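Local coordinates for uncharacterized protein (Bacillus cereus, PDB 4QVU), which is of unknown function but has a HIT-like fold, binds zinc, and may be related to hexose-1-phosphate uridylyltransferases, at residues Lys109-Phe114 with Ser202-Phe207; Gln188-Ile193 with Cys217-Arg222. One frame throughout, in Å; residues are numbered along the deposited sequence.

Contact 1. Residues Lys109-Phe114 with Ser202-Phe207; sequences KNHGPF and SSYNLF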
loop_
_atom_site.group_PDB
_atom_site.type_symbol
_atom_site.label_atom_id
_atom_site.label_comp_id
_atom_site.label_asym_id
_atom_site.label_seq_id
_atom_site.Cartn_x
_atom_site.Cartn_y
_atom_site.Cartn_z
ATOM N N LYS A 109 17.517 1.705 18.119
ATOM C CA LYS A 109 18.270 0.505 18.474
ATOM C C LYS A 109 18.162 -0.542 17.371
ATOM O O LYS A 109 17.134 -0.634 16.697
ATOM C CB LYS A 109 17.763 -0.085 19.806
ATOM C CG LYS A 109 18.588 -1.264 20.279
ATOM C CD LYS A 109 18.062 -1.991 21.493
ATOM C CE LYS A 109 19.006 -3.131 21.784
ATOM N NZ LYS A 109 18.612 -3.894 22.988
ATOM N N ASN A 110 19.225 -1.337 17.214
ATOM C CA ASN A 110 19.310 -2.495 16.324
ATOM C C ASN A 110 19.699 -3.696 17.170
ATOM O O ASN A 110 20.626 -3.581 17.975
ATOM C CB ASN A 110 20.311 -2.266 15.181
ATOM C CG ASN A 110 20.118 -1.014 14.367
ATOM O OD1 ASN A 110 19.000 -0.551 14.143
ATOM N ND2 ASN A 110 21.216 -0.460 13.873
ATOM N N HIS A 111 18.976 -4.818 17.043
ATOM C CA HIS A 111 19.286 -6.047 17.773
ATOM C C HIS A 111 19.129 -7.240 16.859
ATOM O O HIS A 111 18.096 -7.381 16.208
ATOM C CB HIS A 111 18.397 -6.197 19.014
ATOM C CG HIS A 111 18.697 -7.416 19.834
ATOM N ND1 HIS A 111 18.114 -8.643 19.549
ATOM C CD2 HIS A 111 19.495 -7.557 20.919
ATOM C CE1 HIS A 111 18.590 -9.487 20.451
ATOM N NE2 HIS A 111 19.425 -8.881 21.294
ATOM N N GLY A 112 20.145 -8.091 16.831
ATOM C CA GLY A 112 20.142 -9.307 16.030
ATOM C C GLY A 112 20.794 -9.162 14.667
ATOM O O GLY A 112 21.061 -8.038 14.219
ATOM N N PRO A 113 21.037 -10.294 13.962
ATOM C CA PRO A 113 21.751 -10.213 12.679
ATOM C C PRO A 113 20.900 -9.704 11.507
ATOM O O PRO A 113 21.456 -9.544 10.411
ATOM C CB PRO A 113 22.175 -11.663 12.428
ATOM C CG PRO A 113 21.167 -12.487 13.153
ATOM C CD PRO A 113 20.814 -11.701 14.370
ATOM N N PHE A 114 19.582 -9.457 11.706
ATOM C CA PHE A 114 18.723 -9.011 10.598
ATOM C C PHE A 114 18.110 -7.624 10.857
ATOM O O PHE A 114 17.138 -7.257 10.188
ATOM C CB PHE A 114 17.609 -10.034 10.326
ATOM C CG PHE A 114 18.128 -11.432 10.096
ATOM C CD1 PHE A 114 18.975 -11.712 9.028
ATOM C CD2 PHE A 114 17.749 -12.475 10.928
ATOM C CE1 PHE A 114 19.461 -13.004 8.818
ATOM C CE2 PHE A 114 18.216 -13.772 10.703
ATOM C CZ PHE A 114 19.071 -14.026 9.650
ATOM N N SER A 202 14.545 -13.395 17.273
ATOM C CA SER A 202 15.987 -13.100 17.465
ATOM C C SER A 202 16.421 -11.654 17.070
ATOM O O SER A 202 17.417 -11.180 17.625
ATOM C CB SER A 202 16.876 -14.078 16.694
ATOM O OG SER A 202 16.965 -13.786 15.307
ATOM N N SER A 203 15.735 -10.991 16.109
ATOM C CA SER A 203 16.081 -9.635 15.654
ATOM C C SER A 203 14.910 -8.658 15.748
ATOM O O SER A 203 13.766 -9.009 15.424
ATOM C CB SER A 203 16.581 -9.638 14.211
ATOM O OG SER A 203 17.758 -10.406 14.046
ATOM N N TYR A 204 15.217 -7.404 16.129
ATOM C CA TYR A 204 14.239 -6.327 16.209
ATOM C C TYR A 204 14.924 -4.977 16.150
ATOM O O TYR A 204 16.144 -4.868 16.301
ATOM C CB TYR A 204 13.375 -6.421 17.497
ATOM C CG TYR A 204 14.130 -6.179 18.792
ATOM C CD1 TYR A 204 14.240 -4.902 19.330
ATOM C CD2 TYR A 204 14.705 -7.235 19.497
ATOM C CE1 TYR A 204 14.932 -4.672 20.516
ATOM C CE2 TYR A 204 15.385 -7.022 20.692
ATOM C CZ TYR A 204 15.496 -5.735 21.200
ATOM O OH TYR A 204 16.168 -5.505 22.381
ATOM N N ASN A 205 14.107 -3.938 16.005
ATOM C CA ASN A 205 14.516 -2.547 16.043
ATOM C C ASN A 205 13.634 -1.752 16.964
ATOM O O ASN A 205 12.429 -2.023 17.053
ATOM C CB ASN A 205 14.454 -1.911 14.655
ATOM C CG ASN A 205 15.504 -2.288 13.657
ATOM O OD1 ASN A 205 15.187 -2.761 12.581
ATOM N ND2 ASN A 205 16.747 -1.944 13.902
ATOM N N LEU A 206 14.216 -0.740 17.615
ATOM C CA LEU A 206 13.473 0.263 18.366
ATOM C C LEU A 206 13.628 1.553 17.653
ATOM O O LEU A 206 14.743 1.868 17.250
ATOM C CB LEU A 206 13.885 0.424 19.846
ATOM C CG LEU A 206 13.876 -0.766 20.794
ATOM C CD1 LEU A 206 14.224 -0.289 22.182
ATOM C CD2 LEU A 206 12.523 -1.476 20.824
ATOM N N PHE A 207 12.536 2.288 17.457
ATOM C CA PHE A 207 12.580 3.625 16.865
ATOM C C PHE A 207 11.825 4.566 17.752
ATOM O O PHE A 207 10.694 4.263 18.135
ATOM C CB PHE A 207 12.033 3.674 15.435
ATOM C CG PHE A 207 12.721 2.744 14.478
ATOM C CD1 PHE A 207 13.998 3.027 14.005
ATOM C CD2 PHE A 207 12.093 1.586 14.039
ATOM C CE1 PHE A 207 14.643 2.158 13.137
ATOM C CE2 PHE A 207 12.733 0.727 13.157
ATOM C CZ PHE A 207 14.004 1.018 12.713
#
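Tyr204 lies with one face of its ring against the side chain of His111: the centroid of the Tyr204 ring is 3.7 Å from His111 CB, which stands close to the ring normal, a CH-pi contact. The two rings themselves, tilted by 21°, are slid so far apart that they barely overlap. The two side chains reach this position from different first torsions. His111 CG is anti to its backbone N, whereas Tyr204 CG takes the crowded position between N and the carbonyl carbon (chi1 67°), which lays the phenol across the neighbouring strand. Its hydroxyl thereby meets the extended Lys109, whose NZ donates to Tyr204 OH at 3.0 Å; the same ammonium has a long, weak ion pair with Glu66. Beneath these side chains the backbones pair in both hydrogen-bonded positions, Lys109 with Leu206 and His111 with Tyr204. Lys109 O is gripped twice: Leu206 N approaches from above the carbonyl plane, while Asn205 ND2 donates along a lone pair at 3.1 Å in a nearly straight bond (169°). The other end of that amide, Asn205 OD1, accepts from Arg222, so both ends orient it. Past the strand, Gly112 has a positive phi and the chain turns, bringing Phe114 N to Ser203 OG at 3.1 Å. With the axes of the short segments 109-111 and 203-207 approaching to 4.8 Å and almost exactly antiparallel, this is a classical antiparallel strand pair, joining the N-terminal and C-terminal family regions at the middle of one continuous HIT-like sheet.

Contact 2. Residues Gln188-Ile193 with Cys217-Arg222; sequences QTVRYI and CKVVPR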
loop_
_atom_site.group_PDB
_atom_site.type_symbol
_atom_site.label_atom_id
_atom_site.label_comp_id
_atom_site.label_asym_id
_atom_site.label_seq_id
_atom_site.Cartn_x
_atom_site.Cartn_y
_atom_site.Cartn_z
ATOM N N GLN A 188 8.543 -5.800 27.698
ATOM C CA GLN A 188 7.584 -6.896 27.492
ATOM C C GLN A 188 7.367 -7.176 26.008
ATOM O O GLN A 188 7.375 -8.346 25.621
ATOM C CB GLN A 188 6.231 -6.618 28.174
ATOM C CG GLN A 188 6.290 -6.586 29.708
ATOM C CD GLN A 188 6.956 -7.814 30.297
ATOM O OE1 GLN A 188 8.139 -7.788 30.664
ATOM N NE2 GLN A 188 6.231 -8.929 30.347
ATOM N N THR A 189 7.229 -6.125 25.175
ATOM C CA THR A 189 7.032 -6.295 23.740
ATOM C C THR A 189 8.273 -6.970 23.149
ATOM O O THR A 189 8.110 -7.888 22.356
ATOM C CB THR A 189 6.699 -4.961 23.040
ATOM O OG1 THR A 189 5.614 -4.307 23.719
ATOM C CG2 THR A 189 6.339 -5.152 21.565
ATOM N N VAL A 190 9.488 -6.569 23.571
ATOM C CA VAL A 190 10.757 -7.167 23.116
ATOM C C VAL A 190 10.790 -8.655 23.529
ATOM O O VAL A 190 11.061 -9.509 22.679
ATOM C CB VAL A 190 11.990 -6.381 23.652
ATOM C CG1 VAL A 190 13.274 -7.217 23.623
ATOM C CG2 VAL A 190 12.174 -5.074 22.886
ATOM N N ARG A 191 10.464 -8.955 24.807
ATOM C CA ARG A 191 10.413 -10.314 25.357
ATOM C C ARG A 191 9.488 -11.197 24.523
ATOM O O ARG A 191 9.860 -12.332 24.225
ATOM C CB ARG A 191 9.968 -10.313 26.826
ATOM C CG ARG A 191 11.094 -9.971 27.778
ATOM C CD ARG A 191 10.615 -9.728 29.192
ATOM N NE ARG A 191 11.747 -9.646 30.115
ATOM C CZ ARG A 191 11.678 -9.186 31.359
ATOM N NH1 ARG A 191 10.535 -8.712 31.838
ATOM N NH2 ARG A 191 12.760 -9.163 32.125
ATOM N N TYR A 192 8.320 -10.664 24.108
ATOM C CA TYR A 192 7.356 -11.378 23.270
ATOM C C TYR A 192 7.952 -11.677 21.892
ATOM O O TYR A 192 7.797 -12.798 21.409
ATOM C CB TYR A 192 6.042 -10.579 23.128
ATOM C CG TYR A 192 5.158 -11.037 21.986
ATOM C CD1 TYR A 192 4.418 -12.214 22.077
ATOM C CD2 TYR A 192 5.066 -10.297 20.810
ATOM C CE1 TYR A 192 3.618 -12.647 21.021
ATOM C CE2 TYR A 192 4.275 -10.723 19.747
ATOM C CZ TYR A 192 3.554 -11.899 19.856
ATOM O OH TYR A 192 2.785 -12.312 18.800
ATOM N N ILE A 193 8.616 -10.682 21.265
ATOM C CA ILE A 193 9.217 -10.830 19.930
ATOM C C ILE A 193 10.292 -11.925 19.966
ATOM O O ILE A 193 10.287 -12.808 19.105
ATOM C CB ILE A 193 9.789 -9.492 19.381
ATOM C CG1 ILE A 193 8.650 -8.476 19.151
ATOM C CG2 ILE A 193 10.594 -9.722 18.082
ATOM C CD1 ILE A 193 9.085 -7.099 18.795
ATOM N N CYS A 217 7.549 4.895 20.879
ATOM C CA CYS A 217 8.546 3.897 20.581
ATOM C C CYS A 217 7.930 2.855 19.676
ATOM O O CYS A 217 7.001 2.148 20.080
ATOM C CB CYS A 217 9.162 3.263 21.820
ATOM S SG CYS A 217 10.393 1.994 21.423
ATOM N N LYS A 218 8.443 2.761 18.448
ATOM C CA LYS A 218 7.995 1.748 17.514
ATOM C C LYS A 218 8.959 0.563 17.614
ATOM O O LYS A 218 10.161 0.724 17.408
ATOM C CB LYS A 218 7.886 2.303 16.093
ATOM C CG LYS A 218 7.301 1.323 15.088
ATOM C CD LYS A 218 7.267 1.882 13.678
ATOM C CE LYS A 218 6.150 2.865 13.433
ATOM N NZ LYS A 218 4.831 2.190 13.313
ATOM N N VAL A 219 8.422 -0.601 18.030
ATOM C CA VAL A 219 9.131 -1.882 18.169
ATOM C C VAL A 219 8.832 -2.663 16.899
ATOM O O VAL A 219 7.659 -2.926 16.617
ATOM C CB VAL A 219 8.757 -2.668 19.465
ATOM C CG1 VAL A 219 9.751 -3.792 19.715
ATOM C CG2 VAL A 219 8.673 -1.754 20.689
ATOM N N VAL A 220 9.871 -2.979 16.107
ATOM C CA VAL A 220 9.703 -3.637 14.811
ATOM C C VAL A 220 10.464 -4.979 14.759
ATOM O O VAL A 220 11.697 -4.961 14.700
ATOM C CB VAL A 220 10.176 -2.699 13.644
ATOM C CG1 VAL A 220 9.876 -3.303 12.273
ATOM C CG2 VAL A 220 9.573 -1.297 13.753
ATOM N N PRO A 221 9.770 -6.151 14.713
ATOM C CA PRO A 221 10.492 -7.418 14.517
ATOM C C PRO A 221 11.165 -7.451 13.143
ATOM O O PRO A 221 10.650 -6.886 12.168
ATOM C CB PRO A 221 9.399 -8.484 14.628
ATOM C CG PRO A 221 8.205 -7.784 15.192
ATOM C CD PRO A 221 8.311 -6.377 14.739
ATOM N N ARG A 222 12.352 -8.056 13.085
ATOM C CA ARG A 222 13.126 -8.158 11.863
ATOM C C ARG A 222 13.453 -9.625 11.641
ATOM O O ARG A 222 13.953 -10.308 12.533
ATOM C CB ARG A 222 14.382 -7.270 11.942
ATOM C CG ARG A 222 14.134 -5.760 12.122
ATOM C CD ARG A 222 13.512 -5.033 10.926
ATOM N NE ARG A 222 14.314 -5.184 9.706
ATOM C CZ ARG A 222 15.261 -4.345 9.302
ATOM N NH1 ARG A 222 15.528 -3.251 9.997
ATOM N NH2 ARG A 222 15.934 -4.583 8.188
#
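Ile193 reaches from the helix to the strand with both branches against Pro221 and the tip also on Val219. Its bond to CB points toward the strand, and there the chain forks: Ile193 CG2, anti to the backbone N, comes to 3.9 Å from Pro221 CB, while CG1, anti to the carbonyl carbon (chi1 -65°), passes Pro221 CG. An extended second torsion (chi2 172°) then carries CD1 to the junction of two strand residues, with Ile193 CD1 3.5 Å from Val219 CG1 and 3.8 Å from Pro221 CG. The isoleucine thus crosses the proline ring at about a right angle. Val219 CG1, anti to its own backbone N, also receives the helix one turn earlier: Thr189 CG2 lies 4.1 Å from it, and Val190 CG2 touches it more loosely. Thr189 presents its methyl, while its hydroxyl hydrogen-bonds to Tyr185 O, back along the helix. Val219 and Pro221, two apart, both face the helix, and Phe169 on the adjacent strand extends the surface under Thr189 and Ile193. The segment axes run nearly parallel, at 8°, and 9.5 Å apart, so this part of the helix runs along segment 217-222, over the sheet. No hydrogen bond links the two segments, and all five touching residues are buried; the chemistry is therefore purely apolar, with methyl and ring contacts holding the helix on the sheet.

How the contacts relate
The centres of contact 1 and contact 2 are 9 Å apart, and both reach the same antiparallel sheet. Order along the chain is 109-114, 188-193, 202-207 and 217-222, so the contacts interleave. Helix 179-195 leads to strand 203-211, which lies between strands 104-111 and 214-222. Contact 1 forms one lateral seam of this middle strand; contact 2 adds the helix layer above the next strand. Backbone pairing of Phe207 with Lys218 and the packing of Phe114 O on Arg222 CB join them directly, while Tyr204 also touches Val190 of the helix. Both contacts reach the second subunit, so this part of the sheet combines internal packing with oligomer contacts.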